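Local coordinates for spartin (Homo sapiens, PDB 4U7I), which acts as a lipophagy receptor and lipid transfer protein in lipid droplet turnover and, through the MIT domain studied here, binds the ESCRT-III protein IST1, at residues Lys8-Ala13 with Pro63-Ala68. Residues are numbered along the deposited sequence; the frame is centred on the assembly and turned at random.
Sequences KIIREA and PGWESA
Ile10 carries the whole of the 8-13 side, meeting Ala68 and Trp65 of helix 63-90 through apolar packing. The Ile10 side chain leaves its backbone in the direction of helix 63-90; both branches meet Ala68, one at its methyl and the other at its carbonyl oxygen, and the longer one also reaches Trp65. This long branch, with CG1 anti to the carbonyl carbon (chi1 -71°), carries CD1 to 3.9 Å from Ala68 CB. The same methyl approaches the benzene half of the Trp65 indole, with Ile10 CD1 4.2 Å from Trp65 CZ3; the two side chains cross at about a right angle. Although the Trp65 side chain starts out away from helix 5-29, its six-membered ring reaches the isoleucine, and the indole also stacks on His60.

Against the backbone, the short branch of Ile10 places CG2 3.8 Å from Ala68 O, a van der Waals approach. No hydrogen bond links the two segments. The nearest CA atoms, those of Ile10 and Ala68, are 6.5 Å apart, a spacing consistent with the small alanine side chain. Met71 and Met75 continue the packing on Ile10, while Ile53 adds apolar surface. This buried interface joins the first and last helices of the three-helix bundle characteristic of MIT domains.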
loop_
_atom_site.group_PDB
_atom_site.type_symbol
_atom_site.label_atom_id
_atom_site.label_comp_id
_atom_site.label_asym_id
_atom_site.label_seq_id
_atom_site.Cartn_x
_atom_site.Cartn_y
_atom_site.Cartn_z
ATOM N N LYS A 8 -8.193 11.297 8.906
ATOM C CA LYS A 8 -7.939 10.116 9.731
ATOM C C LYS A 8 -8.228 8.837 8.937
ATOM O O LYS A 8 -7.520 7.840 9.089
ATOM C CB LYS A 8 -8.739 10.156 11.039
ATOM C CG LYS A 8 -10.179 10.572 10.907
ATOM C CD LYS A 8 -10.803 10.841 12.272
ATOM N N ILE A 9 -9.227 8.871 8.058
ATOM C CA ILE A 9 -9.481 7.736 7.168
ATOM C C ILE A 9 -8.248 7.434 6.312
ATOM O O ILE A 9 -7.829 6.276 6.165
ATOM C CB ILE A 9 -10.688 7.993 6.242
ATOM C CG1 ILE A 9 -11.990 7.886 7.028
ATOM C CG2 ILE A 9 -10.695 6.996 5.084
ATOM C CD1 ILE A 9 -13.189 8.399 6.269
ATOM N N ILE A 10 -7.657 8.477 5.753
ATOM C CA ILE A 10 -6.450 8.284 4.947
ATOM C C ILE A 10 -5.327 7.729 5.822
ATOM O O ILE A 10 -4.636 6.774 5.450
ATOM C CB ILE A 10 -6.014 9.602 4.275
ATOM C CG1 ILE A 10 -6.998 9.965 3.168
ATOM C CG2 ILE A 10 -4.602 9.488 3.689
ATOM C CD1 ILE A 10 -6.895 11.443 2.701
ATOM N N ARG A 11 -5.162 8.305 7.004
ATOM C CA ARG A 11 -4.083 7.875 7.883
ATOM C C ARG A 11 -4.266 6.421 8.321
ATOM O O ARG A 11 -3.299 5.654 8.353
ATOM C CB ARG A 11 -3.990 8.790 9.103
ATOM C CG ARG A 11 -2.707 8.637 9.910
ATOM C CD ARG A 11 -2.744 9.532 11.145
ATOM N NE ARG A 11 -3.104 10.907 10.808
ATOM N N GLU A 12 -5.501 6.038 8.643
ATOM C CA GLU A 12 -5.774 4.663 9.075
ATOM C C GLU A 12 -5.482 3.692 7.945
ATOM O O GLU A 12 -4.913 2.627 8.167
ATOM C CB GLU A 12 -7.226 4.483 9.540
ATOM C CG GLU A 12 -7.678 5.343 10.722
ATOM C CD GLU A 12 -6.593 5.605 11.749
ATOM O OE1 GLU A 12 -6.094 4.635 12.357
ATOM O OE2 GLU A 12 -6.246 6.790 11.955
ATOM N N ALA A 13 -5.875 4.067 6.731
ATOM C CA ALA A 13 -5.666 3.222 5.564
ATOM C C ALA A 13 -4.184 3.035 5.286
ATOM O O ALA A 13 -3.739 1.949 4.935
ATOM C CB ALA A 13 -6.360 3.818 4.337
ATOM N N PRO A 63 -0.837 21.742 6.656
ATOM C CA PRO A 63 0.120 20.638 6.794
ATOM C C PRO A 63 -0.535 19.262 6.938
ATOM O O PRO A 63 0.020 18.282 6.451
ATOM C CB PRO A 63 0.915 21.008 8.058
ATOM C CG PRO A 63 0.237 22.202 8.648
ATOM C CD PRO A 63 -0.528 22.860 7.561
ATOM N N GLY A 64 -1.702 19.187 7.571
ATOM C CA GLY A 64 -2.409 17.920 7.676
ATOM C C GLY A 64 -2.866 17.365 6.337
ATOM O O GLY A 64 -2.657 16.187 6.028
ATOM N N TRP A 65 -3.499 18.209 5.529
ATOM C CA TRP A 65 -3.917 17.778 4.199
ATOM C C TRP A 65 -2.726 17.517 3.292
ATOM O O TRP A 65 -2.765 16.618 2.456
ATOM C CB TRP A 65 -4.843 18.805 3.560
ATOM C CG TRP A 65 -6.276 18.624 3.984
ATOM C CD1 TRP A 65 -7.012 19.462 4.770
ATOM C CD2 TRP A 65 -7.130 17.522 3.662
ATOM N NE1 TRP A 65 -8.279 18.958 4.942
ATOM C CE2 TRP A 65 -8.375 17.764 4.275
ATOM C CE3 TRP A 65 -6.963 16.353 2.912
ATOM C CZ2 TRP A 65 -9.447 16.881 4.163
ATOM C CZ3 TRP A 65 -8.029 15.479 2.797
ATOM C CH2 TRP A 65 -9.255 15.746 3.420
ATOM N N GLU A 66 -1.677 18.314 3.443
ATOM C CA GLU A 66 -0.476 18.092 2.651
ATOM C C GLU A 66 0.099 16.726 2.988
ATOM O O GLU A 66 0.489 15.961 2.110
ATOM C CB GLU A 66 0.544 19.188 2.913
ATOM C CG GLU A 66 0.000 20.572 2.634
ATOM C CD GLU A 66 0.794 21.652 3.329
ATOM O OE1 GLU A 66 1.857 21.330 3.905
ATOM O OE2 GLU A 66 0.354 22.818 3.298
ATOM N N SER A 67 0.129 16.419 4.278
ATOM C CA SER A 67 0.624 15.136 4.736
ATOM C C SER A 67 -0.259 14.006 4.209
ATOM O O SER A 67 0.233 12.937 3.831
ATOM C CB SER A 67 0.683 15.107 6.264
ATOM O OG SER A 67 1.184 13.867 6.725
ATOM N N ALA A 68 -1.564 14.248 4.165
ATOM C CA ALA A 68 -2.507 13.239 3.688
ATOM C C ALA A 68 -2.300 12.976 2.201
ATOM O O ALA A 68 -2.308 11.829 1.748
ATOM C CB ALA A 68 -3.939 13.680 3.956
#